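PDB 6N8B: transcription regulator AcaB from Escherichia coli, which regulates transcription and plays a crucial role in the conjugation of IncC plasmids. Local coordinates for residues M101-T106 against V137-L142; V29-A34 against K129-M134; I172-R177 against D205-T210; M38-E43 against T198-I203; P21-V26 against I113-P118. All blocks are in the same frame, centred on the assembly; numbering follows the deposited sequence.

Interaction 1. Residues M101-T106 against V137-L142; sequences MMPGYT and VDTLWL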
# COMPACT_ATOMS: atom_id res chain seq x y z
N MET A 101 -10.68 17.01 18.67
CA MET A 101 -11.47 16.63 17.51
C MET A 101 -10.64 16.65 16.23
O MET A 101 -9.55 17.24 16.16
CB MET A 101 -12.69 17.54 17.36
CG MET A 101 -13.85 16.95 16.55
SD MET A 101 -14.49 15.38 17.20
CE MET A 101 -13.71 14.18 16.11
N MET A 102 -11.18 15.99 15.21
CA MET A 102 -10.69 15.93 13.85
C MET A 102 -11.64 16.68 12.93
O MET A 102 -12.77 17.02 13.31
CB MET A 102 -10.56 14.47 13.42
CG MET A 102 -9.85 13.61 14.42
SD MET A 102 -8.69 12.51 13.60
CE MET A 102 -7.19 13.40 14.01
N PRO A 103 -11.23 16.98 11.69
CA PRO A 103 -12.06 17.82 10.84
C PRO A 103 -13.02 17.01 9.99
O PRO A 103 -12.82 15.82 9.72
CB PRO A 103 -11.02 18.53 9.94
CG PRO A 103 -9.72 17.76 10.13
CD PRO A 103 -10.03 16.54 10.95
N GLY A 104 -14.08 17.67 9.57
CA GLY A 104 -14.84 17.18 8.44
C GLY A 104 -14.00 17.26 7.18
O GLY A 104 -12.94 17.89 7.13
N TYR A 105 -14.47 16.60 6.13
CA TYR A 105 -13.81 16.66 4.84
C TYR A 105 -14.84 16.97 3.77
O TYR A 105 -15.91 16.37 3.73
CB TYR A 105 -13.06 15.36 4.53
CG TYR A 105 -11.72 15.29 5.24
CD1 TYR A 105 -11.64 14.88 6.57
CD2 TYR A 105 -10.55 15.68 4.60
CE1 TYR A 105 -10.43 14.82 7.23
CE2 TYR A 105 -9.34 15.63 5.25
CZ TYR A 105 -9.28 15.20 6.57
OH TYR A 105 -8.07 15.15 7.22
N THR A 106 -14.50 17.94 2.91
CA THR A 106 -15.47 18.48 1.96
C THR A 106 -15.91 17.46 0.91
O THR A 106 -16.97 17.63 0.31
CB THR A 106 -14.88 19.71 1.26
OG1 THR A 106 -13.66 19.35 0.60
CG2 THR A 106 -14.59 20.80 2.28
N VAL A 137 -2.55 15.27 11.08
CA VAL A 137 -1.78 16.38 10.55
C VAL A 137 -2.68 17.55 10.20
O VAL A 137 -2.33 18.72 10.42
CB VAL A 137 -0.94 15.92 9.34
CG1 VAL A 137 -0.16 17.08 8.75
CG2 VAL A 137 0.00 14.80 9.75
N ASP A 138 -3.87 17.27 9.66
CA ASP A 138 -4.75 18.34 9.21
C ASP A 138 -5.26 19.19 10.37
O ASP A 138 -5.37 20.42 10.23
CB ASP A 138 -5.91 17.77 8.40
CG ASP A 138 -5.52 17.45 6.97
OD1 ASP A 138 -4.48 17.98 6.51
OD2 ASP A 138 -6.23 16.67 6.31
N THR A 139 -5.55 18.59 11.52
CA THR A 139 -6.01 19.42 12.64
C THR A 139 -4.85 20.12 13.31
O THR A 139 -5.00 21.26 13.77
CB THR A 139 -6.77 18.60 13.68
OG1 THR A 139 -5.83 17.87 14.49
CG2 THR A 139 -7.67 17.63 13.02
N LEU A 140 -3.68 19.47 13.36
CA LEU A 140 -2.50 20.15 13.88
C LEU A 140 -2.11 21.32 12.99
O LEU A 140 -1.61 22.33 13.49
CB LEU A 140 -1.35 19.15 14.00
CG LEU A 140 -1.63 17.97 14.92
CD1 LEU A 140 -0.41 17.09 15.04
CD2 LEU A 140 -2.03 18.49 16.27
N TRP A 141 -2.35 21.19 11.69
CA TRP A 141 -2.18 22.32 10.79
C TRP A 141 -3.26 23.37 11.03
O TRP A 141 -2.96 24.57 11.14
CB TRP A 141 -2.21 21.82 9.34
CG TRP A 141 -2.20 22.89 8.30
CD1 TRP A 141 -1.20 23.79 8.05
CD2 TRP A 141 -3.22 23.14 7.32
NE1 TRP A 141 -1.54 24.59 6.99
CE2 TRP A 141 -2.77 24.21 6.52
CE3 TRP A 141 -4.46 22.56 7.05
CZ2 TRP A 141 -3.53 24.72 5.46
CZ3 TRP A 141 -5.21 23.07 6.00
CH2 TRP A 141 -4.75 24.14 5.22
N LEU A 142 -4.51 22.93 11.14
CA LEU A 142 -5.62 23.87 11.35
C LEU A 142 -5.55 24.53 12.72
O LEU A 142 -5.99 25.68 12.87
CB LEU A 142 -6.95 23.14 11.16
CG LEU A 142 -7.34 22.86 9.71
CD1 LEU A 142 -8.54 21.93 9.62
CD2 LEU A 142 -7.60 24.16 8.95
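Asp-138 meets the phenol of Tyr-105, whose hydroxyl donates a hydrogen bond to the carboxylate, Tyr-105 OH to Asp-138 OD2 at 2.6 Å. The anti lone pair of OD2 takes the bond, and this oxygen lies at the edge of the ring, near its plane; ring and carboxylate planes are 46° apart. With CG anti to the carbonyl carbon (chi1 -80°), Asp-138 sends its carboxylate toward the loop. The other oxygen, OD1, is salt-bridged to Arg-151 of helix 148-182, and with a partner for each oxygen the buried carboxylate would probably stay ionised. Asp-138 CB approaches Pro-103 CG at 4.2 Å.

In the fold, this is an irregular segment between helix 62-96 and strand 109-115, laid over the C-terminal turns of helix 118-142. Thr-139 takes most of the packing, and a beta-branched residue suits the place because its two branches divide the work. The methyl faces the loop, where proline offers it a rigid apolar ring: Thr-139 CG2 is 3.3 Å from Pro-103 CD, the two side chains crossing at about a right angle, and 3.6 Å from Met-102 CA. Its hydroxyl instead bonds to the carbonyl of Ile-136 within the helix, which satisfies that polar branch. One turn beyond Asp-138, Leu-142 reaches the same proline ring, CD1 resting 4.2 Å from Pro-103 CB.

Interaction 2. Residues V29-A34 against K129-M134; sequences VNSLQA and KLDTLM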
# COMPACT_ATOMS: atom_id res chain seq x y z
N VAL A 29 -12.84 7.01 2.52
CA VAL A 29 -11.54 7.65 2.64
C VAL A 29 -11.77 9.15 2.64
O VAL A 29 -12.40 9.69 1.73
CB VAL A 29 -10.61 7.23 1.50
CG1 VAL A 29 -9.30 7.97 1.59
CG2 VAL A 29 -10.37 5.72 1.53
N ASN A 30 -11.26 9.83 3.67
CA ASN A 30 -11.54 11.25 3.87
C ASN A 30 -10.53 12.14 3.16
O ASN A 30 -10.91 13.02 2.38
CB ASN A 30 -11.54 11.57 5.36
CG ASN A 30 -12.70 10.93 6.10
OD1 ASN A 30 -13.81 10.84 5.57
ND2 ASN A 30 -12.45 10.48 7.32
N SER A 31 -9.24 11.90 3.40
CA SER A 31 -8.19 12.81 2.96
C SER A 31 -7.89 12.63 1.48
O SER A 31 -7.99 11.53 0.93
CB SER A 31 -6.92 12.58 3.78
OG SER A 31 -6.45 11.25 3.64
N LEU A 32 -7.50 13.73 0.84
CA LEU A 32 -7.16 13.66 -0.58
C LEU A 32 -5.88 12.86 -0.81
O LEU A 32 -5.71 12.26 -1.88
CB LEU A 32 -7.00 15.08 -1.15
CG LEU A 32 -6.47 15.17 -2.58
CD1 LEU A 32 -7.47 14.62 -3.59
CD2 LEU A 32 -6.09 16.60 -2.92
N GLN A 33 -4.99 12.81 0.18
CA GLN A 33 -3.76 12.04 0.03
C GLN A 33 -4.05 10.55 0.00
O GLN A 33 -3.57 9.82 -0.87
CB GLN A 33 -2.78 12.38 1.14
CG GLN A 33 -2.32 13.82 1.17
CD GLN A 33 -3.36 14.74 1.78
OE1 GLN A 33 -4.20 14.31 2.56
NE2 GLN A 33 -3.31 16.02 1.41
N ALA A 34 -4.84 10.08 0.97
CA ALA A 34 -5.21 8.67 0.98
C ALA A 34 -6.11 8.31 -0.19
O ALA A 34 -6.04 7.19 -0.71
CB ALA A 34 -5.89 8.31 2.30
N LYS A 129 -4.77 3.79 7.73
CA LYS A 129 -3.91 4.42 8.73
C LYS A 129 -3.24 5.67 8.18
O LYS A 129 -2.92 6.58 8.94
CB LYS A 129 -2.89 3.42 9.27
CG LYS A 129 -3.48 2.04 9.44
CD LYS A 129 -2.95 1.34 10.68
CE LYS A 129 -1.48 1.03 10.59
NZ LYS A 129 -1.16 -0.14 11.46
N LEU A 130 -3.04 5.74 6.86
CA LEU A 130 -2.59 6.98 6.26
C LEU A 130 -3.70 8.03 6.30
O LEU A 130 -3.44 9.20 6.58
CB LEU A 130 -2.13 6.72 4.82
CG LEU A 130 -1.97 7.90 3.87
CD1 LEU A 130 -0.69 8.63 4.20
CD2 LEU A 130 -1.96 7.45 2.43
N ASP A 131 -4.94 7.62 6.02
CA ASP A 131 -6.06 8.54 6.13
C ASP A 131 -6.15 9.14 7.53
O ASP A 131 -6.33 10.35 7.69
CB ASP A 131 -7.36 7.82 5.77
CG ASP A 131 -8.47 8.77 5.34
OD1 ASP A 131 -8.15 9.88 4.88
OD2 ASP A 131 -9.66 8.40 5.45
N THR A 132 -5.98 8.30 8.55
CA THR A 132 -6.00 8.79 9.92
C THR A 132 -4.83 9.73 10.18
O THR A 132 -5.01 10.80 10.77
CB THR A 132 -5.97 7.62 10.90
OG1 THR A 132 -7.20 6.89 10.81
CG2 THR A 132 -5.78 8.11 12.33
N LEU A 133 -3.63 9.36 9.72
CA LEU A 133 -2.46 10.21 9.93
C LEU A 133 -2.65 11.58 9.28
O LEU A 133 -2.29 12.60 9.87
CB LEU A 133 -1.21 9.52 9.37
CG LEU A 133 0.10 10.19 9.77
CD1 LEU A 133 0.21 10.16 11.29
CD2 LEU A 133 1.28 9.49 9.14
N MET A 134 -3.24 11.61 8.08
CA MET A 134 -3.53 12.89 7.45
C MET A 134 -4.55 13.67 8.25
O MET A 134 -4.45 14.90 8.38
CB MET A 134 -4.01 12.68 6.01
CG MET A 134 -3.01 11.99 5.11
SD MET A 134 -1.44 12.88 5.07
CE MET A 134 -0.41 11.82 6.08
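Asp-131 grips the turn that leads from strand 23-29 into helix 32-59, binding Ser-31, the N-cap residue of that helix. Its carboxylate accepts two backbone hydrogens in sequence: Asn-30 N reaches OD2 of Asp-131 at 2.8 Å with a nearly straight bond (176°), and Ser-31 N reaches OD1 of Asp-131 at 2.7 Å through the syn lone pair. OD1 takes a second bond, on its anti side, from the hydroxyl of Ser-31. That hydroxyl serves twice, for Ser-31 OG also accepts weakly from Ala-34 N in the first turn of the helix. Serine suits the cap because one small group can donate and accept. With CG anti to its backbone N (chi1 -158°), Asp-131 carries its carboxylate to the turn; the bonds and the nearby helix start would probably favour the charged form.

Apolar contacts flank the buried polar cluster: Leu-130 CD2 packs 4.0 Å from Ala-34 CB, and Met-134 CB 3.7 Å from Ser-31 CB. Met-134 CG, a methylene, lies beside an amide oxygen, 3.6 Å from Gln-33 OE1.

Interaction 3. Residues I172-R177 against D205-T210; sequences IEKRAR and DEAEKT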
# COMPACT_ATOMS: atom_id res chain seq x y z
N ILE A 172 8.70 -6.86 -6.65
CA ILE A 172 8.80 -8.24 -6.18
C ILE A 172 8.05 -9.18 -7.12
O ILE A 172 8.50 -10.29 -7.41
CB ILE A 172 8.29 -8.35 -4.74
CG1 ILE A 172 9.27 -7.68 -3.77
CG2 ILE A 172 8.06 -9.80 -4.35
CD1 ILE A 172 8.77 -7.59 -2.34
N GLU A 173 6.90 -8.73 -7.63
CA GLU A 173 6.13 -9.58 -8.54
C GLU A 173 6.88 -9.77 -9.85
O GLU A 173 6.88 -10.86 -10.42
CB GLU A 173 4.75 -8.98 -8.79
CG GLU A 173 3.99 -9.61 -9.96
CD GLU A 173 3.05 -8.63 -10.65
OE1 GLU A 173 2.99 -7.46 -10.22
OE2 GLU A 173 2.38 -9.03 -11.62
N LYS A 174 7.56 -8.73 -10.33
CA LYS A 174 8.32 -8.87 -11.56
C LYS A 174 9.58 -9.71 -11.37
O LYS A 174 10.02 -10.36 -12.32
CB LYS A 174 8.70 -7.50 -12.13
CG LYS A 174 7.54 -6.51 -12.18
CD LYS A 174 8.02 -5.08 -12.41
CE LYS A 174 8.23 -4.78 -13.88
NZ LYS A 174 6.95 -4.75 -14.63
N ARG A 175 10.16 -9.74 -10.17
CA ARG A 175 11.27 -10.65 -9.95
C ARG A 175 10.81 -12.10 -9.88
O ARG A 175 11.54 -13.00 -10.31
CB ARG A 175 12.06 -10.26 -8.69
CG ARG A 175 12.54 -8.83 -8.74
CD ARG A 175 13.94 -8.67 -8.21
NE ARG A 175 14.20 -9.28 -6.91
CZ ARG A 175 15.35 -9.14 -6.26
NH1 ARG A 175 16.32 -8.42 -6.80
NH2 ARG A 175 15.54 -9.73 -5.09
N ALA A 176 9.61 -12.34 -9.35
CA ALA A 176 9.06 -13.70 -9.37
C ALA A 176 8.82 -14.18 -10.79
O ALA A 176 8.99 -15.36 -11.10
CB ALA A 176 7.78 -13.76 -8.54
N ARG A 177 8.41 -13.27 -11.69
CA ARG A 177 8.13 -13.67 -13.06
C ARG A 177 9.41 -14.04 -13.80
O ARG A 177 9.44 -15.04 -14.53
CB ARG A 177 7.41 -12.55 -13.80
CG ARG A 177 6.17 -12.03 -13.11
CD ARG A 177 5.37 -11.12 -14.01
NE ARG A 177 4.18 -11.78 -14.52
CZ ARG A 177 2.97 -11.65 -14.00
NH1 ARG A 177 2.79 -10.88 -12.94
NH2 ARG A 177 1.94 -12.29 -14.53
N ASP A 205 8.49 3.05 -11.81
CA ASP A 205 9.92 3.32 -11.62
C ASP A 205 10.46 2.57 -10.41
O ASP A 205 11.55 2.00 -10.46
CB ASP A 205 10.16 4.82 -11.48
CG ASP A 205 10.04 5.56 -12.79
OD1 ASP A 205 9.65 4.93 -13.80
OD2 ASP A 205 10.33 6.77 -12.82
N GLU A 206 9.70 2.55 -9.31
CA GLU A 206 10.16 1.84 -8.12
C GLU A 206 10.15 0.33 -8.34
O GLU A 206 10.94 -0.39 -7.73
CB GLU A 206 9.29 2.22 -6.92
CG GLU A 206 9.68 1.55 -5.62
CD GLU A 206 11.02 2.04 -5.08
OE1 GLU A 206 11.43 3.17 -5.42
OE2 GLU A 206 11.65 1.30 -4.30
N ALA A 207 9.27 -0.15 -9.22
CA ALA A 207 9.25 -1.58 -9.52
C ALA A 207 10.47 -1.99 -10.34
O ALA A 207 11.01 -3.09 -10.16
CB ALA A 207 7.96 -1.94 -10.26
N GLU A 208 10.93 -1.12 -11.24
CA GLU A 208 12.09 -1.47 -12.05
C GLU A 208 13.39 -1.35 -11.27
O GLU A 208 14.34 -2.08 -11.56
CB GLU A 208 12.12 -0.61 -13.31
CG GLU A 208 11.00 -0.95 -14.27
CD GLU A 208 11.25 -2.26 -14.99
OE1 GLU A 208 12.43 -2.69 -15.06
OE2 GLU A 208 10.28 -2.88 -15.48
N LYS A 209 13.44 -0.46 -10.27
CA LYS A 209 14.59 -0.47 -9.37
C LYS A 209 14.59 -1.73 -8.52
O LYS A 209 15.64 -2.37 -8.33
CB LYS A 209 14.58 0.77 -8.47
CG LYS A 209 14.48 2.09 -9.21
CD LYS A 209 15.00 3.23 -8.34
CE LYS A 209 14.97 4.56 -9.08
NZ LYS A 209 13.67 5.27 -8.89
N THR A 210 13.43 -2.12 -8.00
CA THR A 210 13.30 -3.33 -7.20
C THR A 210 13.49 -4.59 -8.03
O THR A 210 13.73 -5.65 -7.46
CB THR A 210 11.92 -3.35 -6.54
OG1 THR A 210 11.64 -2.05 -6.01
CG2 THR A 210 11.88 -4.37 -5.41
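Lys-174 against Ala-207 marks a surface packing of two helix segments, in which the short C-terminal helix 201-211 lies against the later part of helix 148-182. The segment axes approach to 8.7 Å and cross at -46°. The small alanine lets the lysine chain come close, Lys-174 CD 3.8 Å from Ala-207 CB. Bends at chi3 (84°) and chi4 swing the end of that chain round, with Lys-174 CE 3.2 Å from Glu-208 OE2. The two side chains cross at about a right angle, but the ion pair is long, Lys-174 NZ standing 3.9 Å from Glu-208 OE2; the ammonium has its stronger partner in Glu-195. Near the end of the 205-210 segment, Thr-210 O lies 3.1 Å from Arg-175 CD, while Thr-210 CG2 sits 4.2 Å from the backbone N of Ile-172.

Methylene and methyl groups therefore do most of the touching. The charged ends add a loose attraction: a lysine paired with Glu-195 and, at longer range, with Glu-208, and an arginine whose chain passes the carbonyl of Thr-210, should favour this pairing electrostatically without fixing it through direct hydrogen bonds between the two segments.

Interaction 4. Residues M38-E43 against T198-I203; sequences MERSFE and TGDKEI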
# COMPACT_ATOMS: atom_id res chain seq x y z
N MET A 38 -5.00 5.46 -2.95
CA MET A 38 -5.92 4.38 -3.25
C MET A 38 -6.21 4.28 -4.75
O MET A 38 -6.19 3.19 -5.32
CB MET A 38 -7.22 4.57 -2.46
CG MET A 38 -8.43 3.80 -2.96
SD MET A 38 -8.32 2.01 -2.81
CE MET A 38 -8.51 1.76 -1.07
N GLU A 39 -6.43 5.42 -5.40
CA GLU A 39 -6.88 5.38 -6.79
C GLU A 39 -5.78 4.97 -7.75
O GLU A 39 -6.07 4.33 -8.77
CB GLU A 39 -7.49 6.72 -7.19
CG GLU A 39 -8.86 6.92 -6.57
CD GLU A 39 -9.32 8.36 -6.62
OE1 GLU A 39 -8.61 9.18 -7.23
OE2 GLU A 39 -10.39 8.65 -6.05
N ARG A 40 -4.52 5.33 -7.49
CA ARG A 40 -3.47 5.00 -8.44
C ARG A 40 -2.71 3.72 -8.09
O ARG A 40 -1.98 3.21 -8.95
CB ARG A 40 -2.46 6.15 -8.57
CG ARG A 40 -1.97 6.77 -7.28
CD ARG A 40 -1.41 8.17 -7.52
NE ARG A 40 -0.03 8.14 -8.00
CZ ARG A 40 1.02 8.61 -7.32
NH1 ARG A 40 0.84 9.16 -6.12
NH2 ARG A 40 2.23 8.55 -7.84
N SER A 41 -2.87 3.18 -6.89
CA SER A 41 -2.06 2.03 -6.50
C SER A 41 -2.84 0.77 -6.15
O SER A 41 -2.32 -0.32 -6.36
CB SER A 41 -1.16 2.38 -5.30
OG SER A 41 -1.88 2.30 -4.08
N PHE A 42 -4.07 0.88 -5.63
CA PHE A 42 -4.70 -0.28 -4.99
C PHE A 42 -4.95 -1.41 -5.98
O PHE A 42 -4.47 -2.53 -5.78
CB PHE A 42 -6.00 0.13 -4.31
CG PHE A 42 -6.66 -1.00 -3.57
CD1 PHE A 42 -6.23 -1.36 -2.30
CD2 PHE A 42 -7.70 -1.71 -4.14
CE1 PHE A 42 -6.83 -2.40 -1.62
CE2 PHE A 42 -8.30 -2.75 -3.46
CZ PHE A 42 -7.87 -3.10 -2.20
N GLU A 43 -5.72 -1.14 -7.03
CA GLU A 43 -6.11 -2.22 -7.93
C GLU A 43 -4.90 -2.84 -8.61
O GLU A 43 -4.90 -4.05 -8.88
CB GLU A 43 -7.11 -1.70 -8.97
CG GLU A 43 -8.47 -1.42 -8.37
CD GLU A 43 -9.57 -1.37 -9.41
OE1 GLU A 43 -9.26 -1.10 -10.59
OE2 GLU A 43 -10.74 -1.60 -9.04
N THR A 198 1.45 -1.06 -15.36
CA THR A 198 1.50 -0.17 -14.21
C THR A 198 1.29 1.25 -14.73
O THR A 198 2.22 1.87 -15.26
CB THR A 198 2.82 -0.32 -13.46
OG1 THR A 198 2.93 -1.66 -12.97
CG2 THR A 198 2.88 0.65 -12.29
N GLY A 199 0.06 1.75 -14.60
CA GLY A 199 -0.29 3.03 -15.18
C GLY A 199 0.32 4.23 -14.48
O GLY A 199 0.31 5.33 -15.05
N ASP A 200 0.88 4.05 -13.29
CA ASP A 200 1.47 5.13 -12.53
C ASP A 200 2.98 5.08 -12.73
O ASP A 200 3.61 4.05 -12.48
CB ASP A 200 1.13 5.02 -11.04
CG ASP A 200 1.47 6.27 -10.28
OD1 ASP A 200 0.74 7.28 -10.42
OD2 ASP A 200 2.48 6.27 -9.55
N LYS A 201 3.56 6.20 -13.20
CA LYS A 201 4.98 6.18 -13.54
C LYS A 201 5.85 6.09 -12.29
O LYS A 201 6.91 5.46 -12.32
CB LYS A 201 5.36 7.41 -14.37
CG LYS A 201 6.74 7.28 -15.01
CD LYS A 201 7.41 8.60 -15.29
CE LYS A 201 8.86 8.37 -15.70
NZ LYS A 201 9.81 8.79 -14.63
N GLU A 202 5.43 6.72 -11.19
CA GLU A 202 6.19 6.58 -9.95
C GLU A 202 6.25 5.12 -9.51
O GLU A 202 7.30 4.62 -9.11
CB GLU A 202 5.57 7.41 -8.83
CG GLU A 202 5.85 8.90 -8.83
CD GLU A 202 5.57 9.53 -7.47
OE1 GLU A 202 6.29 9.19 -6.51
OE2 GLU A 202 4.59 10.29 -7.34
N ILE A 203 5.11 4.43 -9.59
CA ILE A 203 5.04 3.04 -9.17
C ILE A 203 5.86 2.16 -10.10
O ILE A 203 6.56 1.24 -9.66
CB ILE A 203 3.58 2.58 -9.10
CG1 ILE A 203 2.81 3.42 -8.08
CG2 ILE A 203 3.50 1.12 -8.75
CD1 ILE A 203 1.41 2.94 -7.80
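Asp-200 OD2 accepts two hydrogen bonds, one from Arg-40 NH2 at 2.9 Å and one from Ile-203 N at 3.2 Å. The second is an N-cap bond: Asp-200 stands right before helix 201-211 and closes its first turn, while the same carboxylate fastens that helix to helix 32-59. Arg-40 holds it side-on with two nitrogens. Its NE bonds to Asp-200 OD1 at 2.7 Å, nearly straight (168°) and in the guanidinium plane, yet it comes to that oxygen from above the carboxylate plane; guanidinium and carboxylate are turned 58° to each other. NH2 also gives a weak bond to Glu-202 OE2, 3.0 Å away at the edge of the guanidinium, which completes a salt-bridge network of Arg-40, Asp-200 and Glu-202. Arginine suits the place because NE and NH2 together grip one carboxylate, and NH2 has a second N-H to offer Glu-202.

Away from the charges the contact turns apolar. Ile-203 CD1 packs 3.6 Å from Ser-41 CB and equally near Arg-40 O, and Ile-163 of helix 148-182 touches both Arg-40 and Ile-203. Ser-41 turns its hydroxyl back to Val-37 O of its own helix, leaving CB to meet the isoleucine. The guanidinium probably offsets the repulsion between the two acids and so favours their charged forms, and the cap ties this salt-bridge network directly to the start of the C-terminal helix.

Interaction 5. Residues P21-V26 against I113-P118; sequences PVFKQV and IEINSP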
# COMPACT_ATOMS: atom_id res chain seq x y z
N PRO A 21 -12.51 -17.84 -0.86
CA PRO A 21 -13.13 -16.70 -0.17
C PRO A 21 -12.68 -15.36 -0.74
O PRO A 21 -11.51 -15.14 -1.04
CB PRO A 21 -12.66 -16.86 1.28
CG PRO A 21 -11.45 -17.71 1.21
CD PRO A 21 -11.60 -18.60 0.02
N VAL A 22 -13.65 -14.45 -0.87
CA VAL A 22 -13.40 -13.08 -1.29
C VAL A 22 -14.21 -12.19 -0.37
O VAL A 22 -15.44 -12.31 -0.30
CB VAL A 22 -13.78 -12.82 -2.76
CG1 VAL A 22 -13.47 -11.38 -3.14
CG2 VAL A 22 -13.06 -13.79 -3.68
N PHE A 23 -13.54 -11.27 0.32
CA PHE A 23 -14.18 -10.34 1.24
C PHE A 23 -14.39 -9.02 0.53
O PHE A 23 -13.43 -8.37 0.10
CB PHE A 23 -13.31 -10.16 2.49
CG PHE A 23 -14.03 -9.54 3.64
CD1 PHE A 23 -14.99 -10.25 4.34
CD2 PHE A 23 -13.72 -8.25 4.05
CE1 PHE A 23 -15.65 -9.68 5.42
CE2 PHE A 23 -14.37 -7.67 5.13
CZ PHE A 23 -15.33 -8.39 5.81
N LYS A 24 -15.65 -8.61 0.41
CA LYS A 24 -16.01 -7.35 -0.22
C LYS A 24 -16.48 -6.37 0.84
O LYS A 24 -17.21 -6.74 1.77
CB LYS A 24 -17.09 -7.56 -1.28
CG LYS A 24 -16.68 -8.55 -2.36
CD LYS A 24 -17.80 -8.85 -3.35
CE LYS A 24 -17.35 -9.85 -4.41
NZ LYS A 24 -18.43 -10.25 -5.35
N GLN A 25 -16.07 -5.11 0.70
CA GLN A 25 -16.08 -4.15 1.79
C GLN A 25 -16.08 -2.76 1.18
O GLN A 25 -15.40 -2.52 0.19
CB GLN A 25 -14.86 -4.33 2.71
CG GLN A 25 -14.66 -3.17 3.69
CD GLN A 25 -13.32 -3.21 4.41
OE1 GLN A 25 -12.35 -3.80 3.93
NE2 GLN A 25 -13.25 -2.58 5.58
N VAL A 26 -16.85 -1.86 1.78
CA VAL A 26 -16.88 -0.47 1.35
C VAL A 26 -15.99 0.32 2.28
O VAL A 26 -16.15 0.28 3.51
CB VAL A 26 -18.32 0.08 1.36
CG1 VAL A 26 -18.30 1.60 1.32
CG2 VAL A 26 -19.12 -0.48 0.20
N ILE A 113 -14.10 -2.43 -2.51
CA ILE A 113 -12.89 -3.20 -2.72
C ILE A 113 -13.18 -4.65 -2.37
O ILE A 113 -13.98 -4.94 -1.47
CB ILE A 113 -11.70 -2.68 -1.89
CG1 ILE A 113 -11.92 -2.93 -0.40
CG2 ILE A 113 -11.50 -1.19 -2.14
CD1 ILE A 113 -10.79 -2.43 0.48
N GLU A 114 -12.56 -5.57 -3.11
CA GLU A 114 -12.60 -6.98 -2.77
C GLU A 114 -11.22 -7.43 -2.35
O GLU A 114 -10.20 -6.97 -2.88
CB GLU A 114 -13.10 -7.83 -3.94
CG GLU A 114 -14.12 -7.15 -4.83
CD GLU A 114 -14.32 -7.89 -6.13
OE1 GLU A 114 -15.49 -8.01 -6.58
OE2 GLU A 114 -13.32 -8.38 -6.70
N ILE A 115 -11.19 -8.36 -1.41
CA ILE A 115 -9.97 -8.76 -0.72
C ILE A 115 -9.82 -10.26 -0.90
O ILE A 115 -10.56 -11.04 -0.29
CB ILE A 115 -10.00 -8.35 0.76
CG1 ILE A 115 -9.72 -6.85 0.88
CG2 ILE A 115 -8.95 -9.11 1.54
CD1 ILE A 115 -10.48 -6.16 1.99
N ASN A 116 -8.89 -10.66 -1.76
CA ASN A 116 -8.69 -12.06 -2.10
C ASN A 116 -7.63 -12.72 -1.25
O ASN A 116 -7.59 -13.96 -1.18
CB ASN A 116 -8.32 -12.20 -3.58
CG ASN A 116 -9.49 -11.93 -4.51
OD1 ASN A 116 -10.25 -12.84 -4.86
ND2 ASN A 116 -9.64 -10.68 -4.92
N SER A 117 -6.77 -11.95 -0.59
CA SER A 117 -5.70 -12.49 0.23
C SER A 117 -5.48 -11.56 1.40
O SER A 117 -5.81 -10.37 1.32
CB SER A 117 -4.41 -12.66 -0.59
OG SER A 117 -3.89 -11.40 -0.96
N PRO A 118 -4.94 -12.06 2.51
CA PRO A 118 -4.69 -11.16 3.65
C PRO A 118 -3.77 -9.99 3.32
O PRO A 118 -3.95 -8.91 3.88
CB PRO A 118 -4.08 -12.08 4.73
CG PRO A 118 -4.16 -13.46 4.21
CD PRO A 118 -4.48 -13.44 2.76
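Lys-24 runs alongside Glu-114, both side chains pointing the same way, with CG of Lys-24 3.8 Å from CG of Glu-114. They form a non-hydrogen-bonded pair of an antiparallel two-stranded sheet, where facing neighbours come near enough for their methylenes to pack. The chain of Lys-24 is extended beyond CG, and its ammonium makes a long ion pair, Lys-24 NZ to Glu-114 OE1 3.9 Å. Such long, flexible, charged residues suit an exposed face. Val-22 joins them there, its CG1 3.7 Å from Glu-114 CB, and its CG2 lies beside Asn-116 OD1.

The strands are held by the hydrogen-bonded pairs on either side of this one. Phe-23 N donates to Ile-115 O at 3.1 Å and Ile-115 N returns a bond to Phe-23 O at 2.7 Å; Gln-25 and Ile-113 exchange a matching pair of 3.0 Å bonds, Gln-25 N to Ile-113 O and Ile-113 N to Gln-25 O. Their side chains occupy the other face. CD1 of Ile-115 lies at the edge of the Phe-23 ring, near its plane, and Gln-25 OE1 is 3.6 Å from that same methyl.

The strand ends at Ile-115, and after Asn-116, Ser-117 is the N-cap of helix 118-142. The ribbon rests against the helices through Ile-113, on Phe-42 of helix 32-59 and Ala-124 of helix 118-142, and through Ile-115, on Ala-121.

How the interactions relate
Interactions 1 and 2 adjoin on helix 118-142, their centres 11 Å apart, and touch where Tyr-105 CD2 lies 3.5 Å from Asn-30 O. From interaction 2, helix 32-59 runs on to interaction 4, about 17 Å away between centres; there Phe-42 CE2 packs 3.7 Å from Ile-113 CB and so joins interaction 5 to the helices. Interactions 3 and 4, with centres 14 Å apart, both use helix 201-211, interaction 4 at its start and interaction 3 further along. Interactions 1 and 3 lie on opposite sides of the chain's centre, 37 Å between centres. A bound calcium ion lies about 13 Å from the side chain of Ile-172 in interaction 3.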